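Putative GH105 family protein (Salmonella enterica subsp. enterica serovar Paratyphi A, PDB 3QWT) is of unknown function but probably acts as a glycoside hydrolase of family GH105, whose members typically cleave unsaturated uronyl residues from oligosaccharides. Local coordinates at residues A[9-12]-A[13-16]; A[87-90]-A[91-95]; A[195-198]-A[199-203]; A[285-288]-A[289-292]; A[324-327]-A[328-332]. All coordinates share one frame; numbering follows the deposited sequence.

Interaction 1: A[9-12]-A[13-16]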
# COMPACT_ATOMS: atom_id res chain seq x y z
N LYS A 9 48.84 -6.57 -22.79
CA LYS A 9 48.38 -6.07 -24.08
C LYS A 9 47.65 -7.14 -24.88
O LYS A 9 46.83 -6.83 -25.75
CB LYS A 9 49.55 -5.49 -24.91
CG LYS A 9 49.10 -4.71 -26.15
CD LYS A 9 50.28 -4.34 -27.05
CE LYS A 9 49.84 -3.49 -28.26
NZ LYS A 9 49.24 -2.18 -27.87
N HIS A 10 47.92 -8.39 -24.58
CA HIS A 10 47.36 -9.51 -25.32
C HIS A 10 45.91 -9.81 -24.94
O HIS A 10 45.20 -10.48 -25.69
CB HIS A 10 48.18 -10.75 -25.01
CG HIS A 10 48.18 -11.11 -23.56
ND1 HIS A 10 47.26 -11.97 -23.00
CD2 HIS A 10 48.97 -10.68 -22.54
CE1 HIS A 10 47.49 -12.07 -21.70
NE2 HIS A 10 48.52 -11.30 -21.40
N SER A 11 45.49 -9.35 -23.76
CA SER A 11 44.18 -9.71 -23.20
C SER A 11 43.14 -8.61 -23.30
O SER A 11 43.32 -7.53 -22.73
CB SER A 11 44.32 -10.09 -21.73
OG SER A 11 43.10 -9.85 -21.05
N PRO A 12 42.04 -8.89 -24.00
CA PRO A 12 40.90 -7.97 -24.10
C PRO A 12 40.40 -7.56 -22.73
O PRO A 12 39.76 -6.50 -22.60
CB PRO A 12 39.83 -8.82 -24.79
CG PRO A 12 40.59 -9.87 -25.53
CD PRO A 12 41.81 -10.15 -24.72
N LEU A 13 40.68 -8.38 -21.72
CA LEU A 13 40.24 -8.11 -20.35
C LEU A 13 41.18 -7.18 -19.60
O LEU A 13 40.74 -6.37 -18.78
CB LEU A 13 40.09 -9.42 -19.56
CG LEU A 13 39.12 -10.49 -20.07
CD1 LEU A 13 38.97 -11.61 -19.04
CD2 LEU A 13 37.77 -9.89 -20.40
N LEU A 14 42.47 -7.29 -19.87
CA LEU A 14 43.46 -6.50 -19.13
C LEU A 14 43.93 -5.21 -19.80
O LEU A 14 44.52 -4.35 -19.13
CB LEU A 14 44.68 -7.37 -18.79
CG LEU A 14 44.46 -8.48 -17.77
CD1 LEU A 14 45.76 -9.27 -17.57
CD2 LEU A 14 43.97 -7.93 -16.45
N ARG A 15 43.68 -5.07 -21.10
CA ARG A 15 44.35 -4.03 -21.89
C ARG A 15 43.50 -2.77 -22.09
O ARG A 15 42.27 -2.83 -22.09
CB ARG A 15 44.83 -4.59 -23.24
CG ARG A 15 43.82 -4.47 -24.37
CD ARG A 15 43.98 -5.58 -25.40
NE ARG A 15 42.78 -5.70 -26.23
CZ ARG A 15 42.59 -6.62 -27.17
NH1 ARG A 15 43.53 -7.52 -27.44
NH2 ARG A 15 41.46 -6.63 -27.86
N GLN A 16 44.17 -1.63 -22.27
CA GLN A 16 43.49 -0.35 -22.47
C GLN A 16 42.57 -0.37 -23.67
O GLN A 16 42.76 -1.14 -24.60
CB GLN A 16 44.50 0.77 -22.69
CG GLN A 16 45.37 1.08 -21.51
CD GLN A 16 46.44 2.08 -21.86
OE1 GLN A 16 47.02 2.73 -20.99
NE2 GLN A 16 46.72 2.22 -23.15
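Ser11 offers its hydroxyl and carbonyl oxygens to the backbone NH groups of Leu13, Leu14 and Arg15. Its OG accepts from Leu14 N at 2.9 Å, with an N-H...O angle of 144°, and more weakly from Leu13 N at 2.9 Å. Its carbonyl O is gripped twice: Leu14 N lies 3.0 Å from Ser11 O and stands above the carbonyl plane, while Arg15 N, also 3.0 Å from Ser11 O, makes a bond that bends at the hydrogen (131°). Serine suits the place because the hydroxyl sits on a single carbon; with OG anti to the backbone N (chi1 154°) it reaches over the turn. These bonds use the NH groups of residues 13 to 15, so a proline, which has none, costs nothing at position 12.

Arg15 then doubles back. Its extended chain passes Lys9 O, which lies 3.1 Å from Arg15 CD and near the plane of the guanidinium. One face of that group lies over Pro12 CA, near the rim, with Arg15 NE 3.6 Å from Pro12 CA; the proline ring brushes NH2 more loosely.

Farther out, a second subunit holds the turn. Glu161 of that subunit hydrogen-bonds Ser11 OG, and its Pro146 and Thr157 pack on Leu13 and Leu14. The arrangement is an ST motif, common at helix N-termini but here set in the N-terminal arm that leans on a neighbouring subunit.

Interaction 2: A[87-90]-A[91-95]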
# COMPACT_ATOMS: atom_id res chain seq x y z
N THR A 87 28.98 26.82 -19.39
CA THR A 87 28.93 27.46 -20.70
C THR A 87 27.70 27.00 -21.50
O THR A 87 26.97 27.82 -22.05
CB THR A 87 30.22 27.17 -21.52
OG1 THR A 87 31.36 27.68 -20.80
CG2 THR A 87 30.17 27.80 -22.90
N MSE A 88 27.49 25.68 -21.56
CA MSE A 88 26.26 25.14 -22.13
C MSE A 88 25.01 25.64 -21.43
O MSE A 88 24.02 25.96 -22.08
CB MSE A 88 26.26 23.62 -22.07
CG MSE A 88 27.28 22.99 -22.95
SE MSE A 88 26.93 23.34 -24.83
CE MSE A 88 28.66 22.75 -25.49
N ARG A 89 25.04 25.66 -20.10
CA ARG A 89 23.87 26.07 -19.33
C ARG A 89 23.45 27.49 -19.73
O ARG A 89 22.29 27.73 -20.05
CB ARG A 89 24.13 26.02 -17.82
CG ARG A 89 22.87 26.22 -16.97
CD ARG A 89 23.09 27.14 -15.75
NE ARG A 89 24.02 28.24 -16.01
CZ ARG A 89 23.70 29.46 -16.46
NH1 ARG A 89 24.66 30.36 -16.65
NH2 ARG A 89 22.44 29.79 -16.74
N LYS A 90 24.41 28.41 -19.71
CA LYS A 90 24.11 29.80 -20.02
C LYS A 90 23.49 29.95 -21.41
O LYS A 90 22.50 30.64 -21.57
CB LYS A 90 25.35 30.69 -19.86
CG LYS A 90 25.20 32.08 -20.49
CD LYS A 90 25.62 33.18 -19.51
CE LYS A 90 25.28 34.55 -20.05
NZ LYS A 90 25.87 34.74 -21.41
N ILE A 91 24.06 29.27 -22.39
CA ILE A 91 23.51 29.32 -23.75
C ILE A 91 22.04 28.87 -23.78
O ILE A 91 21.19 29.50 -24.43
CB ILE A 91 24.36 28.47 -24.74
CG1 ILE A 91 25.73 29.10 -24.95
CG2 ILE A 91 23.65 28.33 -26.07
CD1 ILE A 91 26.70 28.24 -25.77
N ILE A 92 21.73 27.80 -23.07
CA ILE A 92 20.35 27.32 -22.98
C ILE A 92 19.41 28.32 -22.31
O ILE A 92 18.39 28.73 -22.89
CB ILE A 92 20.29 26.00 -22.22
CG1 ILE A 92 20.91 24.89 -23.06
CG2 ILE A 92 18.84 25.67 -21.82
CD1 ILE A 92 21.33 23.68 -22.24
N ASP A 93 19.77 28.73 -21.10
CA ASP A 93 18.93 29.67 -20.37
C ASP A 93 18.76 30.99 -21.14
O ASP A 93 17.66 31.55 -21.18
CB ASP A 93 19.47 29.91 -18.96
CG ASP A 93 19.42 28.65 -18.09
OD1 ASP A 93 18.83 27.63 -18.54
OD2 ASP A 93 19.96 28.70 -16.97
N ASP A 94 19.84 31.45 -21.77
CA ASP A 94 19.77 32.67 -22.57
C ASP A 94 18.79 32.53 -23.73
O ASP A 94 17.99 33.43 -23.97
CB ASP A 94 21.15 33.07 -23.09
CG ASP A 94 22.05 33.64 -22.01
OD1 ASP A 94 21.55 33.97 -20.91
OD2 ASP A 94 23.27 33.75 -22.26
N TRP A 95 18.84 31.42 -24.46
CA TRP A 95 17.91 31.25 -25.56
C TRP A 95 16.48 31.38 -25.06
O TRP A 95 15.65 32.07 -25.67
CB TRP A 95 18.08 29.89 -26.23
CG TRP A 95 17.28 29.75 -27.49
CD1 TRP A 95 17.70 30.03 -28.76
CD2 TRP A 95 15.92 29.30 -27.61
NE1 TRP A 95 16.70 29.77 -29.66
CE2 TRP A 95 15.60 29.32 -28.99
CE3 TRP A 95 14.95 28.86 -26.69
CZ2 TRP A 95 14.34 28.93 -29.48
CZ3 TRP A 95 13.70 28.48 -27.18
CH2 TRP A 95 13.41 28.51 -28.56
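Residues 87-90 and 91-95 are successive turns of one alpha-helix, joined by the regular bonds from each NH to the carbonyl four residues earlier. The series runs from Ile91 N to Thr87 O through to Asp94 N, which lies 2.8 Å from Lys90 O.

The same spacing lets two side-chain ion pairs form side by side. Arg89 bends at chi2 and chi3, bringing NH2 within 2.7 Å of Asp93 OD2; the oxygen lies in the guanidinium plane, but the nitrogen meets the carboxylate from above, the two planes being 54° apart. The Lys90 chain, bent at chi2 (130°) and again at chi4, brings NZ to the syn lone pair of Asp94 OD2 at 2.9 Å.

Helix 86-102 is one of the helices of the alpha/alpha toroid, and its buried side is largely apolar. There Met88 (modelled as selenomethionine) and Ile91 lie against helices 67-83 and 23-37, while Ile92 leans on Thr117 of helix 114-125; long, flexible or branched hydrocarbon chains fill such inter-helix grooves well. Both ends of the first ion pair have second partners: Arg89 NE is hydrogen-bonded to Gln86, and Asp93 OD1 forms a salt bridge with Arg121, tying this helix to 114-125.

Interaction 3: A[195-198]-A[199-203]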
# COMPACT_ATOMS: atom_id res chain seq x y z
N THR A 195 2.45 7.35 -25.07
CA THR A 195 2.57 5.94 -25.42
C THR A 195 1.62 5.56 -26.52
O THR A 195 1.99 4.86 -27.47
CB THR A 195 2.25 5.08 -24.21
OG1 THR A 195 3.14 5.47 -23.16
CG2 THR A 195 2.45 3.58 -24.52
N TYR A 196 0.37 6.02 -26.40
CA TYR A 196 -0.59 5.76 -27.46
C TYR A 196 -0.09 6.34 -28.78
O TYR A 196 -0.14 5.67 -29.82
CB TYR A 196 -1.97 6.29 -27.11
CG TYR A 196 -2.96 6.13 -28.23
CD1 TYR A 196 -3.57 4.90 -28.47
CD2 TYR A 196 -3.27 7.20 -29.07
CE1 TYR A 196 -4.48 4.73 -29.50
CE2 TYR A 196 -4.19 7.05 -30.11
CZ TYR A 196 -4.79 5.81 -30.32
OH TYR A 196 -5.69 5.63 -31.34
N GLN A 197 0.42 7.57 -28.76
CA GLN A 197 0.91 8.15 -29.99
C GLN A 197 2.02 7.26 -30.61
O GLN A 197 2.06 7.05 -31.82
CB GLN A 197 1.36 9.59 -29.79
CG GLN A 197 0.20 10.57 -29.58
CD GLN A 197 -0.78 10.55 -30.75
OE1 GLN A 197 -0.39 10.36 -31.91
NE2 GLN A 197 -2.07 10.73 -30.44
N PHE A 198 2.90 6.72 -29.76
CA PHE A 198 3.97 5.86 -30.25
C PHE A 198 3.38 4.68 -31.01
O PHE A 198 3.72 4.46 -32.18
CB PHE A 198 4.80 5.35 -29.09
CG PHE A 198 6.26 5.50 -29.29
CD1 PHE A 198 6.94 6.57 -28.71
CD2 PHE A 198 6.98 4.58 -30.04
CE1 PHE A 198 8.30 6.72 -28.87
CE2 PHE A 198 8.33 4.72 -30.22
CZ PHE A 198 9.00 5.80 -29.64
N LEU A 199 2.47 3.94 -30.35
CA LEU A 199 1.86 2.76 -30.94
C LEU A 199 1.17 3.08 -32.27
O LEU A 199 1.30 2.33 -33.24
CB LEU A 199 0.88 2.10 -29.96
CG LEU A 199 1.51 1.61 -28.65
CD1 LEU A 199 0.42 1.20 -27.69
CD2 LEU A 199 2.49 0.45 -28.86
N LEU A 200 0.46 4.20 -32.33
CA LEU A 200 -0.26 4.55 -33.55
C LEU A 200 0.73 4.92 -34.64
O LEU A 200 0.53 4.57 -35.81
CB LEU A 200 -1.25 5.71 -33.33
CG LEU A 200 -2.23 5.87 -34.50
CD1 LEU A 200 -3.06 4.60 -34.65
CD2 LEU A 200 -3.15 7.07 -34.30
N HIS A 201 1.79 5.65 -34.27
CA HIS A 201 2.80 6.03 -35.24
C HIS A 201 3.45 4.76 -35.82
O HIS A 201 3.55 4.64 -37.04
CB HIS A 201 3.85 6.98 -34.65
CG HIS A 201 3.41 8.42 -34.65
ND1 HIS A 201 2.47 8.90 -33.78
CD2 HIS A 201 3.77 9.45 -35.44
CE1 HIS A 201 2.27 10.19 -34.02
NE2 HIS A 201 3.04 10.55 -35.03
N VAL A 202 3.85 3.83 -34.95
CA VAL A 202 4.40 2.56 -35.39
C VAL A 202 3.44 1.91 -36.38
O VAL A 202 3.84 1.57 -37.49
CB VAL A 202 4.70 1.61 -34.21
CG1 VAL A 202 5.02 0.19 -34.71
CG2 VAL A 202 5.85 2.14 -33.39
N GLN A 203 2.18 1.75 -35.99
CA GLN A 203 1.17 1.17 -36.87
C GLN A 203 1.21 1.75 -38.30
O GLN A 203 1.11 1.02 -39.28
CB GLN A 203 -0.23 1.36 -36.28
CG GLN A 203 -1.37 0.84 -37.15
CD GLN A 203 -2.71 0.86 -36.41
OE1 GLN A 203 -2.83 0.31 -35.30
NE2 GLN A 203 -3.72 1.50 -37.01
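Gln197 and His201, one helical turn apart, are joined by two bonds to one oxygen. Gln197 O accepts the regular helical bond from His201 N at 2.8 Å, and a second from His201 ND1 at 2.7 Å. The carbonyl oxygen lies at the edge of the imidazole, close to its plane, whereas ND1 stands above the carbonyl plane. With CG beside the backbone N (chi1 -83°), the ring folds back along the helix; the bond to Gln197 O steadies its rotation and is consistent with a proton on ND1. Gln197 OE1 comes 3.4 Å from His201 CE1, the amide and ring planes 76° apart, and accepts from Met153 N. The other buried polar ends are also met from outside: Gln197 NE2 by Gly151 O and Glu193, Tyr196 OH by His150 O.

Contacts between carbons are looser. Tyr196 and Leu200 run side by side in the same direction, CE2 of Tyr196 4.3 Å from Leu200 CD2, and Phe198 CD2 lies 4.3 Å from Val202 CG2.

Tyr196 also meets Arg258 of a third subunit in a cation-pi contact. Within the chain, helix 188-205 lodges Phe198 among helices 231-248, 255-272 and 170-184, and rests Gln197, Leu200 and His201 on strand 165-167.

Interaction 4: A[285-288]-A[289-292]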
# COMPACT_ATOMS: atom_id res chain seq x y z
N LEU A 285 17.72 5.80 -47.42
CA LEU A 285 18.51 4.74 -46.80
C LEU A 285 18.71 3.53 -47.70
O LEU A 285 19.73 2.86 -47.59
CB LEU A 285 17.88 4.28 -45.49
CG LEU A 285 17.84 5.28 -44.32
CD1 LEU A 285 16.96 4.73 -43.16
CD2 LEU A 285 19.25 5.63 -43.84
N ASP A 286 17.73 3.24 -48.54
CA ASP A 286 17.78 2.08 -49.43
C ASP A 286 18.17 2.47 -50.87
O ASP A 286 17.96 1.71 -51.82
CB ASP A 286 16.45 1.32 -49.40
CG ASP A 286 15.26 2.18 -49.84
OD1 ASP A 286 15.34 3.43 -49.76
OD2 ASP A 286 14.24 1.60 -50.26
N ASP A 287 18.74 3.67 -51.02
CA ASP A 287 19.21 4.16 -52.31
C ASP A 287 20.70 4.54 -52.22
O ASP A 287 21.05 5.67 -51.91
CB ASP A 287 18.37 5.37 -52.76
CG ASP A 287 18.74 5.85 -54.16
OD1 ASP A 287 19.80 5.44 -54.67
OD2 ASP A 287 17.97 6.65 -54.75
N PRO A 288 21.58 3.58 -52.52
CA PRO A 288 23.03 3.73 -52.38
C PRO A 288 23.55 4.87 -53.23
O PRO A 288 24.72 5.22 -53.12
CB PRO A 288 23.57 2.42 -52.96
CG PRO A 288 22.43 1.48 -52.92
CD PRO A 288 21.22 2.31 -53.16
N HIS A 289 22.71 5.44 -54.07
CA HIS A 289 23.15 6.56 -54.89
C HIS A 289 22.68 7.92 -54.36
O HIS A 289 23.02 8.96 -54.96
CB HIS A 289 22.77 6.36 -56.37
CG HIS A 289 21.36 6.78 -56.70
ND1 HIS A 289 20.84 8.01 -56.35
CD2 HIS A 289 20.38 6.14 -57.38
CE1 HIS A 289 19.60 8.10 -56.78
NE2 HIS A 289 19.29 6.97 -57.41
N SER A 290 21.90 7.93 -53.27
CA SER A 290 21.52 9.18 -52.62
C SER A 290 22.80 9.71 -52.06
O SER A 290 23.71 8.94 -51.78
CB SER A 290 20.59 8.97 -51.41
OG SER A 290 19.84 7.79 -51.51
N TYR A 291 22.87 11.02 -51.86
CA TYR A 291 24.00 11.53 -51.11
C TYR A 291 23.94 11.01 -49.67
O TYR A 291 22.87 10.69 -49.16
CB TYR A 291 24.09 13.06 -51.18
CG TYR A 291 22.88 13.87 -50.73
CD1 TYR A 291 22.62 14.10 -49.39
CD2 TYR A 291 22.03 14.47 -51.67
CE1 TYR A 291 21.54 14.88 -48.98
CE2 TYR A 291 20.94 15.24 -51.27
CZ TYR A 291 20.70 15.44 -49.93
OH TYR A 291 19.63 16.20 -49.52
N LEU A 292 25.10 10.88 -49.05
CA LEU A 292 25.17 10.55 -47.64
C LEU A 292 24.68 11.76 -46.84
O LEU A 292 24.81 12.89 -47.29
CB LEU A 292 26.61 10.21 -47.27
CG LEU A 292 27.17 9.03 -48.06
CD1 LEU A 292 28.66 8.92 -47.85
CD2 LEU A 292 26.47 7.75 -47.65
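Ser290 N donates to Asp287 O at 2.8 Å in a nearly straight bond (168°), closing a type I beta turn over residues 287-290. Asp287, His289 and Ser290 carry the contact, with Pro288 at the bend. Proline fits the second position of such a turn, since its ring fixes phi near the value required and its missing NH costs nothing. The turn lies in the loop between helices 255-272 and 294-309 of the alpha/alpha toroid.

The carboxylate of Asp287 stands over one face of the His289 imidazole, roughly perpendicular to it, but several of these atoms are modelled too close together, so the exact spacing is doubtful, as is the bond from His289 N to Asp287 OD1. His289 CG sits between its backbone N and carbonyl carbon (chi1 84°), which swings the ring back over the aspartate.

Ser290 OG lies near two carbonyls, Asp287 O and Leu284 O. Its single proton can serve them only in turn or shared, and the 2.5 Å modelled between Ser290 OG and Asp287 O is doubtfully short. A small hydroxyl side chain suits a buried corner of this kind. Asp287 OD2, for its part, forms a salt bridge with Arg355 of helix 351-355, and the neighbouring Asp286 pairs with Arg229.

Interaction 5: A[324-327]-A[328-332]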
# COMPACT_ATOMS: atom_id res chain seq x y z
N ALA A 324 30.16 4.89 -37.54
CA ALA A 324 29.44 6.15 -37.73
C ALA A 324 30.11 7.30 -37.00
O ALA A 324 30.18 8.41 -37.50
CB ALA A 324 27.97 6.02 -37.30
N ILE A 325 30.60 7.04 -35.79
CA ILE A 325 31.24 8.08 -34.99
C ILE A 325 32.54 8.57 -35.64
O ILE A 325 32.83 9.76 -35.66
CB ILE A 325 31.50 7.62 -33.54
CG1 ILE A 325 30.19 7.54 -32.73
CG2 ILE A 325 32.48 8.55 -32.86
CD1 ILE A 325 29.49 8.90 -32.53
N ARG A 326 33.32 7.64 -36.18
CA ARG A 326 34.53 8.00 -36.89
C ARG A 326 34.17 8.85 -38.11
O ARG A 326 34.75 9.91 -38.33
CB ARG A 326 35.31 6.74 -37.31
CG ARG A 326 36.13 6.13 -36.18
CD ARG A 326 36.55 4.70 -36.47
NE ARG A 326 37.08 4.07 -35.27
CZ ARG A 326 38.32 3.59 -35.16
NH1 ARG A 326 39.15 3.64 -36.19
NH2 ARG A 326 38.71 3.04 -34.02
N GLY A 327 33.18 8.39 -38.86
CA GLY A 327 32.63 9.15 -39.97
C GLY A 327 32.18 10.55 -39.59
O GLY A 327 32.47 11.52 -40.31
N ILE A 328 31.48 10.68 -38.46
CA ILE A 328 30.98 11.99 -38.02
C ILE A 328 32.12 12.95 -37.74
O ILE A 328 32.07 14.13 -38.09
CB ILE A 328 30.09 11.90 -36.75
CG1 ILE A 328 28.76 11.20 -37.05
CG2 ILE A 328 29.81 13.30 -36.20
CD1 ILE A 328 27.91 11.96 -38.05
N VAL A 329 33.15 12.45 -37.07
CA VAL A 329 34.30 13.29 -36.76
C VAL A 329 34.94 13.74 -38.08
O VAL A 329 35.27 14.91 -38.23
CB VAL A 329 35.32 12.56 -35.88
CG1 VAL A 329 36.62 13.34 -35.81
CG2 VAL A 329 34.75 12.36 -34.49
N LYS A 330 35.08 12.81 -39.03
CA LYS A 330 35.63 13.15 -40.34
C LYS A 330 34.86 14.29 -41.01
O LYS A 330 35.44 15.06 -41.78
CB LYS A 330 35.65 11.93 -41.26
CG LYS A 330 37.02 11.29 -41.42
CD LYS A 330 37.68 11.01 -40.07
CE LYS A 330 37.25 9.67 -39.47
NZ LYS A 330 37.62 9.56 -38.02
N HIS A 331 33.57 14.40 -40.70
CA HIS A 331 32.73 15.37 -41.39
C HIS A 331 32.53 16.67 -40.62
O HIS A 331 31.73 17.52 -41.02
CB HIS A 331 31.37 14.76 -41.73
CG HIS A 331 31.40 13.86 -42.91
ND1 HIS A 331 32.02 12.63 -42.89
CD2 HIS A 331 30.88 14.00 -44.15
CE1 HIS A 331 31.89 12.05 -44.07
NE2 HIS A 331 31.20 12.86 -44.86
N ILE A 332 33.23 16.82 -39.51
CA ILE A 332 33.21 18.09 -38.80
C ILE A 332 34.34 18.99 -39.33
O ILE A 332 35.52 18.65 -39.25
CB ILE A 332 33.32 17.87 -37.29
CG1 ILE A 332 32.17 16.97 -36.81
CG2 ILE A 332 33.30 19.20 -36.55
CD1 ILE A 332 32.13 16.75 -35.31
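The last turn of helix 318-330 ends here, and His331 is the first residue to leave the helical conformation. ND1 of His331 donates to Gly327 O at 2.8 Å with an N-H...O angle of 150°, while His331 N makes only a weak bond to that oxygen and a tighter one, 3.0 Å from His331 N to Ile328 O. The ring meets the carbonyl oxygen at its rim, turned back over the helix end because CG stands beside the backbone N (chi1 -77°). Histidine is apt here, since ND1 supplies a second donor just as the regular pattern weakens. Gly327 is buried and sets no side chain beside the carbonyl that His331 reaches.

Upstream the helix is ordinary, with Ile328 N bonded to Ala324 O at 2.8 Å and Val329 N to Ile325 O at 3.1 Å. Lys330 folds back beside Arg326, but its closest approach to the Arg326 carbonyl is doubtful; Arg326 itself is paired through NE with Glu322, one turn earlier.

The apolar residues pack on neighbouring helices: Ile325 and Ile328 on 294-309, Ile325 also on 363-377, and Val329 on Leu29 of 23-37. This is the C-terminal end of a toroid helix, where a histidine side chain adds a second donor to a last-turn carbonyl.

Interactions 2 to 5 lie round the toroid, their centres 17 to 20 Å from that of the chain, whereas interaction 1 belongs to an N-terminal arm whose centre is 36 Å out. Interactions 2 and 3 occupy opposite sides, 33 Å apart between centres. Interaction 4 and interaction 5 form the closest pair, with centres 18 Å apart and nearest atoms about 6 Å apart, yet they do not touch. Interactions 1 and 3 both meet other subunits, though different ones, so they connect the fold to the assembly. In 3 and 5 a histidine ND1 binds the carbonyl four residues earlier, within a helix in one and at its end in the other. None of the five contacts can be assigned to an active site.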